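Local coordinates for chaperone SycD (Chlamydia pneumoniae, PDB 4NRH), which binds the gatekeeper protein CopN as a type III secretion chaperone and probably helps direct the secretion of translocator proteins, at residues E58-E66 and L86-F96. Sequence-based numbering, arbitrary orientation.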
ATOM      1  N   GLU D  58      -7.673 -22.860   8.196  1.00 45.32           N
ATOM      2  CA  GLU D  58      -6.671 -23.382   9.114  1.00 49.51           C
ATOM      3  C   GLU D  58      -5.593 -22.336   9.384  1.00 52.18           C
ATOM      4  O   GLU D  58      -5.099 -22.217  10.506  1.00 52.47           O
ATOM      5  CB  GLU D  58      -6.040 -24.661   8.556  1.00 52.19           C
ATOM      6  CG  GLU D  58      -7.032 -25.784   8.285  1.00 57.61           C
ATOM      7  CD  GLU D  58      -7.576 -25.758   6.868  1.00 73.67           C
ATOM      8  OE1 GLU D  58      -8.041 -24.686   6.424  1.00 72.62           O
ATOM      9  OE2 GLU D  58      -7.542 -26.812   6.199  1.00 78.27           O
ATOM     10  N   ASP D  59      -5.230 -21.587   8.346  1.00 47.12           N
ATOM     11  CA  ASP D  59      -4.250 -20.513   8.476  1.00 43.59           C
ATOM     12  C   ASP D  59      -4.741 -19.416   9.415  1.00 42.43           C
ATOM     13  O   ASP D  59      -3.982 -18.915  10.244  1.00 43.74           O
ATOM     14  CB  ASP D  59      -3.914 -19.920   7.107  1.00 53.46           C
ATOM     15  CG  ASP D  59      -3.020 -20.826   6.283  1.00 65.64           C
ATOM     16  OD1 ASP D  59      -2.273 -21.629   6.882  1.00 66.47           O
ATOM     17  OD2 ASP D  59      -3.062 -20.734   5.038  1.00 66.46           O
ATOM     18  N   LEU D  60      -6.009 -19.040   9.275  1.00 46.82           N
ATOM     19  CA  LEU D  60      -6.593 -18.005  10.122  1.00 42.59           C
ATOM     20  C   LEU D  60      -6.694 -18.472  11.568  1.00 41.04           C
ATOM     21  O   LEU D  60      -6.543 -17.678  12.497  1.00 42.07           O
ATOM     22  CB  LEU D  60      -7.974 -17.594   9.607  1.00 37.27           C
ATOM     23  CG  LEU D  60      -8.015 -16.798   8.300  1.00 42.36           C
ATOM     24  CD1 LEU D  60      -9.399 -16.211   8.083  1.00 46.28           C
ATOM     25  CD2 LEU D  60      -6.962 -15.703   8.303  1.00 46.84           C
ATOM     26  N   GLU D  61      -6.957 -19.762  11.753  1.00 38.68           N
ATOM     27  CA  GLU D  61      -7.044 -20.337  13.089  1.00 47.62           C
ATOM     28  C   GLU D  61      -5.702 -20.251  13.810  1.00 46.10           C
ATOM     29  O   GLU D  61      -5.651 -19.952  15.003  1.00 43.56           O
ATOM     30  CB  GLU D  61      -7.520 -21.788  13.029  1.00 43.51           C
ATOM     31  CG  GLU D  61      -7.800 -22.396  14.394  1.00 62.36           C
ATOM     32  CD  GLU D  61      -8.784 -21.579  15.213  1.00 69.63           C
ATOM     33  OE1 GLU D  61      -9.783 -21.095  14.642  1.00 66.95           O
ATOM     34  OE2 GLU D  61      -8.556 -21.419  16.429  1.00 76.21           O
ATOM     35  N   LYS D  62      -4.622 -20.528  13.084  1.00 47.03           N
ATOM     36  CA  LYS D  62      -3.278 -20.404  13.637  1.00 56.05           C
ATOM     37  C   LYS D  62      -3.032 -18.980  14.118  1.00 56.64           C
ATOM     38  O   LYS D  62      -2.486 -18.761  15.199  1.00 54.07           O
ATOM     39  CB  LYS D  62      -2.214 -20.786  12.604  1.00 56.85           C
ATOM     40  CG  LYS D  62      -2.182 -22.255  12.221  1.00 58.25           C
ATOM     41  CD  LYS D  62      -1.117 -22.499  11.159  1.00 63.72           C
ATOM     42  CE  LYS D  62      -1.046 -23.960  10.750  1.00 63.46           C
ATOM     43  NZ  LYS D  62      -0.075 -24.170   9.638  1.00 59.44           N
ATOM     44  N   VAL D  63      -3.447 -18.018  13.300  1.00 48.02           N
ATOM     45  CA  VAL D  63      -3.306 -16.606  13.628  1.00 46.13           C
ATOM     46  C   VAL D  63      -4.176 -16.240  14.830  1.00 46.50           C
ATOM     47  O   VAL D  63      -3.772 -15.449  15.683  1.00 40.74           O
ATOM     48  CB  VAL D  63      -3.677 -15.714  12.424  1.00 45.21           C
ATOM     49  CG1 VAL D  63      -3.592 -14.247  12.797  1.00 36.52           C
ATOM     50  CG2 VAL D  63      -2.757 -16.010  11.246  1.00 50.76           C
ATOM     51  N   TYR D  64      -5.367 -16.827  14.896  1.00 46.50           N
ATOM     52  CA  TYR D  64      -6.280 -16.583  16.010  1.00 47.63           C
ATOM     53  C   TYR D  64      -5.662 -16.999  17.340  1.00 43.75           C
ATOM     54  O   TYR D  64      -5.775 -16.283  18.336  1.00 43.97           O
ATOM     55  CB  TYR D  64      -7.603 -17.319  15.801  1.00 35.97           C
ATOM     56  CG  TYR D  64      -8.598 -17.087  16.917  1.00 44.01           C
ATOM     57  CD1 TYR D  64      -9.126 -15.824  17.149  1.00 45.77           C
ATOM     58  CD2 TYR D  64      -9.002 -18.127  17.745  1.00 44.86           C
ATOM     59  CE1 TYR D  64     -10.033 -15.603  18.168  1.00 50.32           C
ATOM     60  CE2 TYR D  64      -9.909 -17.917  18.767  1.00 43.35           C
ATOM     61  CZ  TYR D  64     -10.421 -16.652  18.975  1.00 49.75           C
ATOM     62  OH  TYR D  64     -11.324 -16.434  19.990  1.00 49.64           O
ATOM     63  N   LYS D  65      -5.022 -18.164  17.352  1.00 39.81           N
ATOM     64  CA  LYS D  65      -4.356 -18.659  18.552  1.00 46.91           C
ATOM     65  C   LYS D  65      -3.216 -17.733  18.966  1.00 44.81           C
ATOM     66  O   LYS D  65      -2.990 -17.512  20.155  1.00 49.69           O
ATOM     67  CB  LYS D  65      -3.838 -20.082  18.333  1.00 50.09           C
ATOM     68  CG  LYS D  65      -4.938 -21.135  18.311  1.00 57.79           C
ATOM     69  CD  LYS D  65      -4.381 -22.524  18.052  1.00 55.39           C
ATOM     70  CE  LYS D  65      -3.400 -22.931  19.138  1.00 62.29           C
ATOM     71  NZ  LYS D  65      -2.748 -24.236  18.836  1.00 72.34           N
ATOM     72  N   GLU D  66      -2.498 -17.200  17.980  1.00 40.50           N
ATOM     73  CA  GLU D  66      -1.418 -16.253  18.243  1.00 46.51           C
ATOM     74  C   GLU D  66      -1.940 -15.011  18.959  1.00 46.49           C
ATOM     75  O   GLU D  66      -1.328 -14.526  19.910  1.00 49.59           O
ATOM     76  CB  GLU D  66      -0.722 -15.849  16.941  1.00 43.05           C
ATOM     77  CG  GLU D  66      -0.016 -16.989  16.227  1.00 49.77           C
ATOM     78  CD  GLU D  66       0.760 -16.520  15.010  1.00 57.64           C
ATOM     79  OE1 GLU D  66       0.318 -15.553  14.357  1.00 54.79           O
ATOM     80  OE2 GLU D  66       1.812 -17.121  14.706  1.00 71.77           O
ATOM     81  N   LEU D  86      -7.309 -10.291  11.381  1.00 29.26           N
ATOM     82  CA  LEU D  86      -8.237 -11.403  11.206  1.00 34.35           C
ATOM     83  C   LEU D  86      -9.597 -10.909  10.732  1.00 33.22           C
ATOM     84  O   LEU D  86     -10.213 -11.501   9.845  1.00 34.81           O
ATOM     85  CB  LEU D  86      -8.388 -12.182  12.511  1.00 35.62           C
ATOM     86  CG  LEU D  86      -7.236 -13.117  12.873  1.00 44.46           C
ATOM     87  CD1 LEU D  86      -7.440 -13.676  14.266  1.00 33.04           C
ATOM     88  CD2 LEU D  86      -7.120 -14.237  11.852  1.00 52.00           C
ATOM     89  N   VAL D  87     -10.058  -9.821  11.338  1.00 27.74           N
ATOM     90  CA  VAL D  87     -11.328  -9.213  10.971  1.00 39.74           C
ATOM     91  C   VAL D  87     -11.252  -8.646   9.554  1.00 33.12           C
ATOM     92  O   VAL D  87     -12.221  -8.702   8.795  1.00 33.91           O
ATOM     93  CB  VAL D  87     -11.717  -8.103  11.980  1.00 41.38           C
ATOM     94  CG1 VAL D  87     -12.629  -7.074  11.341  1.00 47.55           C
ATOM     95  CG2 VAL D  87     -12.362  -8.712  13.217  1.00 39.76           C
ATOM     96  N   PHE D  88     -10.079  -8.137   9.191  1.00 33.06           N
ATOM     97  CA  PHE D  88      -9.837  -7.640   7.841  1.00 30.41           C
ATOM     98  C   PHE D  88      -9.968  -8.757   6.810  1.00 31.58           C
ATOM     99  O   PHE D  88     -10.538  -8.561   5.737  1.00 35.42           O
ATOM    100  CB  PHE D  88      -8.450  -6.992   7.753  1.00 31.26           C
ATOM    101  CG  PHE D  88      -7.988  -6.723   6.346  1.00 35.78           C
ATOM    102  CD1 PHE D  88      -8.368  -5.564   5.689  1.00 34.52           C
ATOM    103  CD2 PHE D  88      -7.155  -7.616   5.690  1.00 34.90           C
ATOM    104  CE1 PHE D  88      -7.943  -5.311   4.398  1.00 41.36           C
ATOM    105  CE2 PHE D  88      -6.726  -7.368   4.399  1.00 42.08           C
ATOM    106  CZ  PHE D  88      -7.119  -6.214   3.753  1.00 41.58           C
ATOM    107  N   PHE D  89      -9.435  -9.929   7.142  1.00 33.96           N
ATOM    108  CA  PHE D  89      -9.465 -11.073   6.239  1.00 38.74           C
ATOM    109  C   PHE D  89     -10.845 -11.724   6.169  1.00 37.30           C
ATOM    110  O   PHE D  89     -11.318 -12.075   5.088  1.00 34.81           O
ATOM    111  CB  PHE D  89      -8.416 -12.103   6.660  1.00 38.56           C
ATOM    112  CG  PHE D  89      -7.010 -11.702   6.322  1.00 44.20           C
ATOM    113  CD1 PHE D  89      -6.702 -11.211   5.063  1.00 44.61           C
ATOM    114  CD2 PHE D  89      -5.998 -11.805   7.262  1.00 44.58           C
ATOM    115  CE1 PHE D  89      -5.411 -10.835   4.746  1.00 48.19           C
ATOM    116  CE2 PHE D  89      -4.704 -11.429   6.951  1.00 43.24           C
ATOM    117  CZ  PHE D  89      -4.411 -10.944   5.691  1.00 45.77           C
ATOM    118  N   ASN D  90     -11.487 -11.888   7.321  1.00 32.91           N
ATOM    119  CA  ASN D  90     -12.822 -12.471   7.370  1.00 37.34           C
ATOM    120  C   ASN D  90     -13.633 -11.869   8.513  1.00 36.53           C
ATOM    121  O   ASN D  90     -13.579 -12.358   9.641  1.00 33.41           O
ATOM    122  CB  ASN D  90     -12.739 -13.994   7.518  1.00 34.96           C
ATOM    123  CG  ASN D  90     -14.073 -14.688   7.276  1.00 40.84           C
ATOM    124  OD1 ASN D  90     -15.138 -14.076   7.368  1.00 39.22           O
ATOM    125  ND2 ASN D  90     -14.016 -15.980   6.971  1.00 33.36           N
ATOM    126  N   PRO D  91     -14.393 -10.803   8.220  1.00 40.69           N
ATOM    127  CA  PRO D  91     -15.173 -10.070   9.222  1.00 34.79           C
ATOM    128  C   PRO D  91     -16.475 -10.763   9.614  1.00 40.10           C
ATOM    129  O   PRO D  91     -17.253 -10.198  10.383  1.00 37.65           O
ATOM    130  CB  PRO D  91     -15.468  -8.742   8.524  1.00 29.89           C
ATOM    131  CG  PRO D  91     -15.523  -9.099   7.081  1.00 35.47           C
ATOM    132  CD  PRO D  91     -14.509 -10.197   6.881  1.00 29.69           C
ATOM    133  N   PHE D  92     -16.710 -11.965   9.097  1.00 37.71           N
ATOM    134  CA  PHE D  92     -17.942 -12.690   9.399  1.00 31.24           C
ATOM    135  C   PHE D  92     -17.730 -13.776  10.448  1.00 37.63           C
ATOM    136  O   PHE D  92     -18.651 -14.523  10.772  1.00 36.28           O
ATOM    137  CB  PHE D  92     -18.532 -13.293   8.122  1.00 32.46           C
ATOM    138  CG  PHE D  92     -18.874 -12.271   7.076  1.00 34.92           C
ATOM    139  CD1 PHE D  92     -20.038 -11.526   7.174  1.00 38.17           C
ATOM    140  CD2 PHE D  92     -18.033 -12.052   5.998  1.00 39.83           C
ATOM    141  CE1 PHE D  92     -20.357 -10.582   6.218  1.00 43.23           C
ATOM    142  CE2 PHE D  92     -18.347 -11.109   5.037  1.00 35.47           C
ATOM    143  CZ  PHE D  92     -19.511 -10.373   5.148  1.00 39.29           C
ATOM    144  N   VAL D  93     -16.514 -13.857  10.980  1.00 39.17           N
ATOM    145  CA  VAL D  93     -16.232 -14.776  12.075  1.00 42.64           C
ATOM    146  C   VAL D  93     -16.422 -14.045  13.400  1.00 37.85           C
ATOM    147  O   VAL D  93     -15.639 -13.162  13.749  1.00 31.73           O
ATOM    148  CB  VAL D  93     -14.809 -15.348  11.994  1.00 43.87           C
ATOM    149  CG1 VAL D  93     -14.582 -16.362  13.108  1.00 41.58           C
ATOM    150  CG2 VAL D  93     -14.570 -15.982  10.631  1.00 38.42           C
ATOM    151  N   SER D  94     -17.471 -14.418  14.125  1.00 39.33           N
ATOM    152  CA  SER D  94     -17.900 -13.677  15.308  1.00 41.52           C
ATOM    153  C   SER D  94     -16.874 -13.669  16.441  1.00 38.37           C
ATOM    154  O   SER D  94     -16.769 -12.689  17.178  1.00 38.50           O
ATOM    155  CB  SER D  94     -19.222 -14.243  15.826  1.00 32.81           C
ATOM    156  OG  SER D  94     -19.078 -15.600  16.207  1.00 34.47           O
ATOM    157  N   LYS D  95     -16.121 -14.757  16.580  1.00 33.95           N
ATOM    158  CA  LYS D  95     -15.136 -14.848  17.654  1.00 41.53           C
ATOM    159  C   LYS D  95     -13.946 -13.921  17.411  1.00 42.29           C
ATOM    160  O   LYS D  95     -13.232 -13.567  18.349  1.00 47.89           O
ATOM    161  CB  LYS D  95     -14.662 -16.293  17.836  1.00 39.30           C
ATOM    162  CG  LYS D  95     -13.737 -16.814  16.753  1.00 42.77           C
ATOM    163  CD  LYS D  95     -13.323 -18.245  17.063  1.00 44.82           C
ATOM    164  CE  LYS D  95     -12.322 -18.774  16.051  1.00 40.32           C
ATOM    165  NZ  LYS D  95     -11.920 -20.175  16.355  1.00 35.69           N
ATOM    166  N   PHE D  96     -13.732 -13.530  16.158  1.00 37.78           N
ATOM    167  CA  PHE D  96     -12.683 -12.564  15.840  1.00 40.49           C
ATOM    168  C   PHE D  96     -13.042 -11.202  16.425  1.00 34.06           C
ATOM    169  O   PHE D  96     -12.229 -10.564  17.092  1.00 37.84           O
ATOM    170  CB  PHE D  96     -12.470 -12.440  14.328  1.00 29.88           C
ATOM    171  CG  PHE D  96     -11.864 -13.660  13.686  1.00 34.47           C
ATOM    172  CD1 PHE D  96     -11.429 -14.730  14.452  1.00 31.48           C
ATOM    173  CD2 PHE D  96     -11.717 -13.727  12.309  1.00 31.28           C
ATOM    174  CE1 PHE D  96     -10.873 -15.848  13.857  1.00 30.38           C
ATOM    175  CE2 PHE D  96     -11.161 -14.841  11.708  1.00 30.43           C
ATOM    176  CZ  PHE D  96     -10.738 -15.903  12.483  1.00 32.33           C
TER
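Lys95 lies with its aliphatic chain along one face of the Tyr64 ring and still delivers its ammonium group to Glu61, about one turn before Tyr64 on helix 57-72. Its CE sits 3.9 Å from the ring centroid, 18° off the normal, a CH-pi contact placed toward the rim of the ring. The chain can do this because CG stands between the backbone N and the carbonyl carbon (chi1 73°) and everything beyond is extended. NZ then donates to Glu61 OE1 at 2.9 Å, on the syn side of the carboxylate. Glu61 CB is directed away from segment 86-96; the bend at chi2 (55°) brings the carboxylate back to complete the salt bridge. At the far end of the tyrosine, OH is hydrogen-bonded to Ser99 OG, one turn after Lys95 on helix 94-106.

Phe96 meets Tyr64 obliquely, CD1 to CD1 at 3.7 Å, while Leu86 CD1 comes in at the tyrosine's edge. Leu86, from helix 76-89, pushes both methyls against helix 57-72: CD1 also reaches Tyr64 CA at 3.6 Å, and CD2 packs against the Leu60 carbonyl oxygen, 3.7 Å from Val63 CG1 and 3.8 Å from Leu60 CD2. Its CB lies over a face of Phe96, with Val93 CG1 on the opposite face. Leu60 forks, sending CD2 toward Phe89 and CD1 to Asn90 CB and the edge of Phe96.

Asn90 is the first residue past helix 76-89. Its OD1 accepts from Phe92 N at 3.1 Å, an Asx turn within the type I turn of residues 90-93, and its ND2 hydrogen-bonds to Gln50 OE1. Helix 57-72 thus packs against both the end of helix 76-89 and the start of helix 94-106, the three-helix arrangement in which consecutive helical hairpins stack in the tetratricopeptide-repeat fold of LcrH/SycD chaperones.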